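Local coordinates for protein transaminase (PDB 5G2P) that probably transfers amino groups between amines and carbonyl compounds with S selectivity, using pyridoxal-5'-phosphate as cofactor, at residues Val142-Asp147 / Leu190-Ser195; Thr236-Gly241 / Val264-Asp269. All coordinates share one frame; numbering follows the deposited sequence.

Contact 1 (Val142-Asp147 / Leu190-Ser195)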
loop_
_atom_site.group_PDB
_atom_site.type_symbol
_atom_site.label_atom_id
_atom_site.label_comp_id
_atom_site.label_asym_id
_atom_site.label_seq_id
_atom_site.Cartn_x
_atom_site.Cartn_y
_atom_site.Cartn_z
ATOM N N VAL B 142 14.869 4.494 1.568
ATOM C CA VAL B 142 15.121 5.488 0.508
ATOM C C VAL B 142 15.990 4.829 -0.571
ATOM O O VAL B 142 16.960 4.146 -0.247
ATOM C CB VAL B 142 15.842 6.747 1.070
ATOM C CG1 VAL B 142 16.091 7.791 -0.044
ATOM C CG2 VAL B 142 15.028 7.390 2.175
ATOM N N THR B 143 15.635 5.042 -1.837
ATOM C CA THR B 143 16.424 4.587 -2.964
ATOM C C THR B 143 16.666 5.806 -3.866
ATOM O O THR B 143 16.302 6.918 -3.491
ATOM C CB THR B 143 15.702 3.445 -3.720
ATOM O OG1 THR B 143 16.571 2.901 -4.714
ATOM C CG2 THR B 143 14.402 3.915 -4.348
ATOM N N ARG B 144 17.288 5.615 -5.024
ATOM C CA ARG B 144 17.473 6.742 -5.938
ATOM C C ARG B 144 16.945 6.429 -7.335
ATOM O O ARG B 144 16.921 5.264 -7.769
ATOM C CB ARG B 144 18.971 7.147 -6.037
ATOM C CG ARG B 144 19.627 7.626 -4.722
ATOM C CD ARG B 144 20.244 6.496 -3.867
ATOM N NE ARG B 144 20.980 5.542 -4.689
ATOM C CZ ARG B 144 22.195 5.758 -5.209
ATOM N NH1 ARG B 144 22.846 6.906 -4.964
ATOM N NH2 ARG B 144 22.763 4.832 -5.981
ATOM N N GLU B 145 16.495 7.487 -8.009
ATOM C CA GLU B 145 16.355 7.560 -9.458
ATOM C C GLU B 145 17.432 6.724 -10.186
ATOM O O GLU B 145 18.641 6.935 -10.000
ATOM C CB GLU B 145 16.500 9.052 -9.802
ATOM C CG GLU B 145 16.119 9.481 -11.187
ATOM C CD GLU B 145 16.417 10.961 -11.420
ATOM O OE1 GLU B 145 16.929 11.692 -10.508
ATOM O OE2 GLU B 145 16.109 11.389 -12.537
ATOM N N HIS B 146 16.971 5.776 -11.005
ATOM C CA HIS B 146 17.796 4.877 -11.837
ATOM C C HIS B 146 18.548 3.782 -11.132
ATOM O O HIS B 146 19.267 3.029 -11.803
ATOM C CB HIS B 146 18.738 5.622 -12.794
ATOM C CG HIS B 146 18.040 6.648 -13.599
ATOM N ND1 HIS B 146 18.531 7.926 -13.760
ATOM C CD2 HIS B 146 16.841 6.612 -14.224
ATOM C CE1 HIS B 146 17.671 8.625 -14.480
ATOM N NE2 HIS B 146 16.641 7.852 -14.774
ATOM N N ASP B 147 18.367 3.645 -9.812
ATOM C CA ASP B 147 18.890 2.459 -9.098
ATOM C C ASP B 147 18.288 1.150 -9.632
ATOM O O ASP B 147 17.100 1.096 -9.998
ATOM C CB ASP B 147 18.631 2.559 -7.584
ATOM C CG ASP B 147 19.749 3.298 -6.845
ATOM O OD1 ASP B 147 20.554 3.994 -7.521
ATOM O OD2 ASP B 147 19.829 3.185 -5.590
ATOM N N LEU B 190 10.871 5.589 -0.610
ATOM C CA LEU B 190 10.939 6.941 -1.118
ATOM C C LEU B 190 12.069 7.004 -2.142
ATOM O O LEU B 190 13.144 6.434 -1.919
ATOM C CB LEU B 190 11.259 7.909 0.031
ATOM C CG LEU B 190 10.516 7.852 1.367
ATOM C CD1 LEU B 190 11.207 8.867 2.290
ATOM C CD2 LEU B 190 9.021 8.173 1.197
ATOM N N MET B 191 11.830 7.677 -3.265
ATOM C CA MET B 191 12.865 7.835 -4.259
ATOM C C MET B 191 13.515 9.211 -4.118
ATOM O O MET B 191 12.834 10.251 -4.235
ATOM C CB MET B 191 12.310 7.641 -5.687
ATOM C CG MET B 191 13.363 7.974 -6.751
ATOM S SD MET B 191 12.806 7.794 -8.464
ATOM C CE MET B 191 11.877 9.323 -8.654
ATOM N N ALA B 192 14.823 9.195 -3.871
ATOM C CA ALA B 192 15.621 10.412 -3.765
ATOM C C ALA B 192 16.296 10.658 -5.126
ATOM O O ALA B 192 16.287 9.776 -5.985
ATOM C CB ALA B 192 16.648 10.261 -2.661
ATOM N N PRO B 193 16.864 11.858 -5.340
ATOM C CA PRO B 193 17.494 12.073 -6.642
ATOM C C PRO B 193 18.734 11.221 -6.806
ATOM O O PRO B 193 19.431 10.932 -5.834
ATOM C CB PRO B 193 17.901 13.541 -6.631
ATOM C CG PRO B 193 17.364 14.136 -5.375
ATOM C CD PRO B 193 16.932 13.047 -4.454
ATOM N N SER B 194 18.981 10.794 -8.037
ATOM C CA SER B 194 20.286 10.244 -8.431
ATOM C C SER B 194 21.462 11.160 -8.011
ATOM O O SER B 194 21.293 12.380 -7.990
ATOM C CB SER B 194 20.294 10.215 -9.949
ATOM O OG SER B 194 21.472 9.614 -10.398
ATOM N N SER B 195 22.644 10.597 -7.737
ATOM C CA SER B 195 23.885 11.399 -7.608
ATOM C C SER B 195 24.151 12.258 -8.863
ATOM O O SER B 195 24.817 13.285 -8.789
ATOM C CB SER B 195 25.102 10.492 -7.393
ATOM O OG SER B 195 25.438 9.803 -8.590
HETATM O O HOH W 1 21.182 8.380 -12.570
#
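V142, T143 and R144 run parallel to L190, M191 and A192, a strand pair at the edge of the central sheet of the aminotransferase fold. T143 N donates to L190 O at 2.9 Å. R144 and A192 make the last parallel pair: A192 N bonds to T143 O at 2.7 Å, and E145 N to A192 O. V142 CG1 packs 3.6 Å from A192 CB.

The side chain of E145 then crosses to the other segment. E145 CB lies 3.5 Å from S194 N and also faces M191 SD. CG sits over one face of the H146 ring, toward its rim. CG is anti to the backbone N (chi1 -168°) and the chain stays extended, which brings the carboxylate beside S194. There E145 OE1 takes a weak bond from S194 N at 3.3 Å. OE2 forms a salt bridge with R221 of the second subunit. A water joins H146 ND1 to S194 OG, which also bonds to N196.

The pair ends in the type II turn from R144 to D147, across which R144 NE bonds to D147 OD2 at 2.8 Å. Strand 189-192 is an edge strand within this chain. Strand 231-236 lies beyond 140-144, and helix 214-226 packs against A192 and P193.

Contact 2 (Thr236-Gly241 / Val264-Asp269). With PLP (pyridoxal-5'-phosphate), chain H.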
loop_
_atom_site.group_PDB
_atom_site.type_symbol
_atom_site.label_atom_id
_atom_site.label_comp_id
_atom_site.label_asym_id
_atom_site.label_seq_id
_atom_site.Cartn_x
_atom_site.Cartn_y
_atom_site.Cartn_z
ATOM N N THR B 236 21.885 2.186 -1.701
ATOM C CA THR B 236 22.511 2.812 -2.867
ATOM C C THR B 236 23.276 1.784 -3.695
ATOM O O THR B 236 23.534 0.675 -3.228
ATOM C CB THR B 236 23.519 3.929 -2.501
ATOM O OG1 THR B 236 24.692 3.361 -1.903
ATOM C CG2 THR B 236 22.889 4.982 -1.583
ATOM N N GLU B 237 23.616 2.149 -4.925
ATOM C CA GLU B 237 24.713 1.506 -5.626
ATOM C C GLU B 237 25.821 2.562 -5.646
ATOM O O GLU B 237 25.595 3.688 -6.052
ATOM C CB GLU B 237 24.341 1.156 -7.088
ATOM C CG GLU B 237 23.019 0.436 -7.283
ATOM C CD GLU B 237 22.758 0.181 -8.757
ATOM O OE1 GLU B 237 23.466 -0.664 -9.363
ATOM O OE2 GLU B 237 21.883 0.878 -9.309
ATOM N N VAL B 238 27.020 2.197 -5.233
ATOM C CA VAL B 238 28.165 3.112 -5.255
ATOM C C VAL B 238 28.422 3.648 -6.684
ATOM O O VAL B 238 28.807 4.808 -6.872
ATOM C CB VAL B 238 29.377 2.396 -4.589
ATOM C CG1 VAL B 238 30.707 2.958 -5.020
ATOM C CG2 VAL B 238 29.221 2.459 -3.079
ATOM N N SER B 239 28.156 2.807 -7.682
ATOM C CA SER B 239 28.163 3.186 -9.089
ATOM C C SER B 239 26.970 2.442 -9.632
ATOM O O SER B 239 26.908 1.196 -9.522
ATOM C CB SER B 239 29.459 2.695 -9.808
ATOM O OG SER B 239 29.318 2.669 -11.228
ATOM N N GLN B 240 26.032 3.179 -10.224
ATOM C CA GLN B 240 24.800 2.563 -10.746
ATOM C C GLN B 240 25.134 1.575 -11.873
ATOM O O GLN B 240 25.807 1.935 -12.860
ATOM C CB GLN B 240 23.840 3.642 -11.197
ATOM C CG GLN B 240 23.131 4.342 -10.053
ATOM C CD GLN B 240 22.160 5.392 -10.533
ATOM O OE1 GLN B 240 22.446 6.103 -11.495
ATOM N NE2 GLN B 240 21.013 5.519 -9.863
ATOM N N GLY B 241 24.695 0.327 -11.704
ATOM C CA GLY B 241 25.125 -0.760 -12.598
ATOM C C GLY B 241 24.331 -0.808 -13.909
ATOM O O GLY B 241 24.817 -0.341 -14.974
ATOM N N VAL B 264 19.982 6.994 10.386
ATOM C CA VAL B 264 19.437 6.111 9.335
ATOM C C VAL B 264 20.545 5.149 8.852
ATOM O O VAL B 264 21.707 5.540 8.787
ATOM C CB VAL B 264 18.857 7.004 8.209
ATOM C CG1 VAL B 264 18.531 6.243 6.944
ATOM C CG2 VAL B 264 17.601 7.725 8.730
ATOM N N LEU B 265 20.215 3.893 8.554
ATOM C CA LEU B 265 21.235 2.958 8.050
ATOM C C LEU B 265 21.640 3.235 6.609
ATOM O O LEU B 265 20.867 3.821 5.849
ATOM C CB LEU B 265 20.762 1.502 8.153
ATOM C CG LEU B 265 20.353 0.992 9.535
ATOM C CD1 LEU B 265 19.925 -0.473 9.460
ATOM C CD2 LEU B 265 21.520 1.146 10.495
ATOM N N TRP B 266 22.862 2.825 6.257
ATOM C CA TRP B 266 23.268 2.787 4.857
ATOM C C TRP B 266 23.570 1.372 4.398
ATOM O O TRP B 266 24.453 0.678 4.955
ATOM C CB TRP B 266 24.465 3.700 4.588
ATOM C CG TRP B 266 24.989 3.601 3.166
ATOM C CD1 TRP B 266 24.253 3.484 1.995
ATOM C CD2 TRP B 266 26.363 3.631 2.774
ATOM N NE1 TRP B 266 25.098 3.407 0.912
ATOM C CE2 TRP B 266 26.398 3.501 1.355
ATOM C CE3 TRP B 266 27.566 3.758 3.480
ATOM C CZ2 TRP B 266 27.604 3.478 0.631
ATOM C CZ3 TRP B 266 28.767 3.729 2.766
ATOM C CH2 TRP B 266 28.773 3.594 1.349
ATOM N N ILE B 267 22.828 0.962 3.366
ATOM C CA ILE B 267 23.027 -0.338 2.712
ATOM C C ILE B 267 23.760 -0.063 1.426
ATOM O O ILE B 267 23.226 0.622 0.554
ATOM C CB ILE B 267 21.692 -1.012 2.348
ATOM C CG1 ILE B 267 20.854 -1.294 3.605
ATOM C CG2 ILE B 267 21.942 -2.310 1.554
ATOM C CD1 ILE B 267 19.371 -1.457 3.284
ATOM N N SER B 268 24.984 -0.589 1.300
ATOM C CA SER B 268 25.675 -0.498 0.026
ATOM C C SER B 268 25.304 -1.757 -0.739
ATOM O O SER B 268 25.689 -2.842 -0.346
ATOM C CB SER B 268 27.200 -0.455 0.188
ATOM O OG SER B 268 27.797 -0.175 -1.080
ATOM N N ASP B 269 24.584 -1.609 -1.842
ATOM C CA ASP B 269 24.240 -2.769 -2.650
ATOM C C ASP B 269 25.446 -3.020 -3.541
ATOM O O ASP B 269 25.611 -2.368 -4.579
ATOM C CB ASP B 269 22.964 -2.515 -3.462
ATOM C CG ASP B 269 22.604 -3.685 -4.367
ATOM O OD1 ASP B 269 23.349 -4.688 -4.402
ATOM O OD2 ASP B 269 21.568 -3.608 -5.036
HETATM N N1 PLP H . 21.597 -5.368 -7.182
HETATM C C2 PLP H . 22.472 -4.926 -8.130
HETATM C C2A PLP H . 23.281 -3.668 -7.937
HETATM C C3 PLP H . 22.603 -5.676 -9.390
HETATM O O3 PLP H . 23.472 -5.321 -10.386
HETATM C C4 PLP H . 21.817 -6.914 -9.563
HETATM C C4A PLP H . 22.129 -7.665 -10.858
HETATM C C5 PLP H . 20.873 -7.280 -8.451
HETATM C C6 PLP H . 20.812 -6.468 -7.316
HETATM C C5A PLP H . 19.980 -8.485 -8.492
HETATM O O4P PLP H . 20.731 -9.691 -8.435
HETATM P P PLP H . 20.114 -11.006 -9.144
HETATM O O1P PLP H . 21.160 -12.037 -8.871
HETATM O O2P PLP H . 18.782 -11.340 -8.504
HETATM O O3P PLP H . 19.965 -10.714 -10.644
HETATM O O HOH W 2 27.569 -0.421 -4.697
#
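The cofactor end of the large sheet of this class-III aminotransferase is where T236 and S268 pair, on neighbouring parallel strands. T236 N donates to I267 O at 3.1 Å, and D269 N donates to T236 O at 2.9 Å.

The side chains add a third bond. W266 NE1 points its N-H at T236 OG1, 2.8 Å away, nearly straight at 165° and in the plane of the indole. T236 OG1 lies between its own backbone N and carbonyl carbon (chi1 70°), which turns it to the ring edge. V238 CG2 nears the same edge, 4.2 Å from W266 CZ2, while S268 CB lies over one face toward the rim. A leucine in place of W266 would probably leave T236 OG1 without its indole donor and open a gap beside V238.

In fold type I PLP enzymes an aspartate at this position meets the pyridine nitrogen. Here D269 OD2 is 2.8 Å from PLP N1, and H149 ND1 bonds to the same oxygen. E237 OE1 approaches the cofactor methyl, C2A, at 3.3 Å, and also accepts a bond from G241 N. A water takes the N-H of V238 and donates to D269 O.

Overall arrangement
Both contacts reach the same seven-stranded mixed sheet, and their centres are about 10 Å apart. Contact 1 closes before contact 2 opens along the chain. Strand 231-236 lies between their strands: it pairs with 140-144 on one flank and with 265-269 on the other. Across the sheet the run is 265-269, 231-236, 140-144, 189-192. The loops after these strands also meet, since Q240 NE2 of contact 2 probably bonds to both E145 O and D147 OD1 of contact 1. Contact 2 supplies residues of the PLP pocket. Contact 1 lies farther out, at an edge strand, and touches the second subunit. The shared sheet thus runs from the cofactor site to the contact with the second subunit.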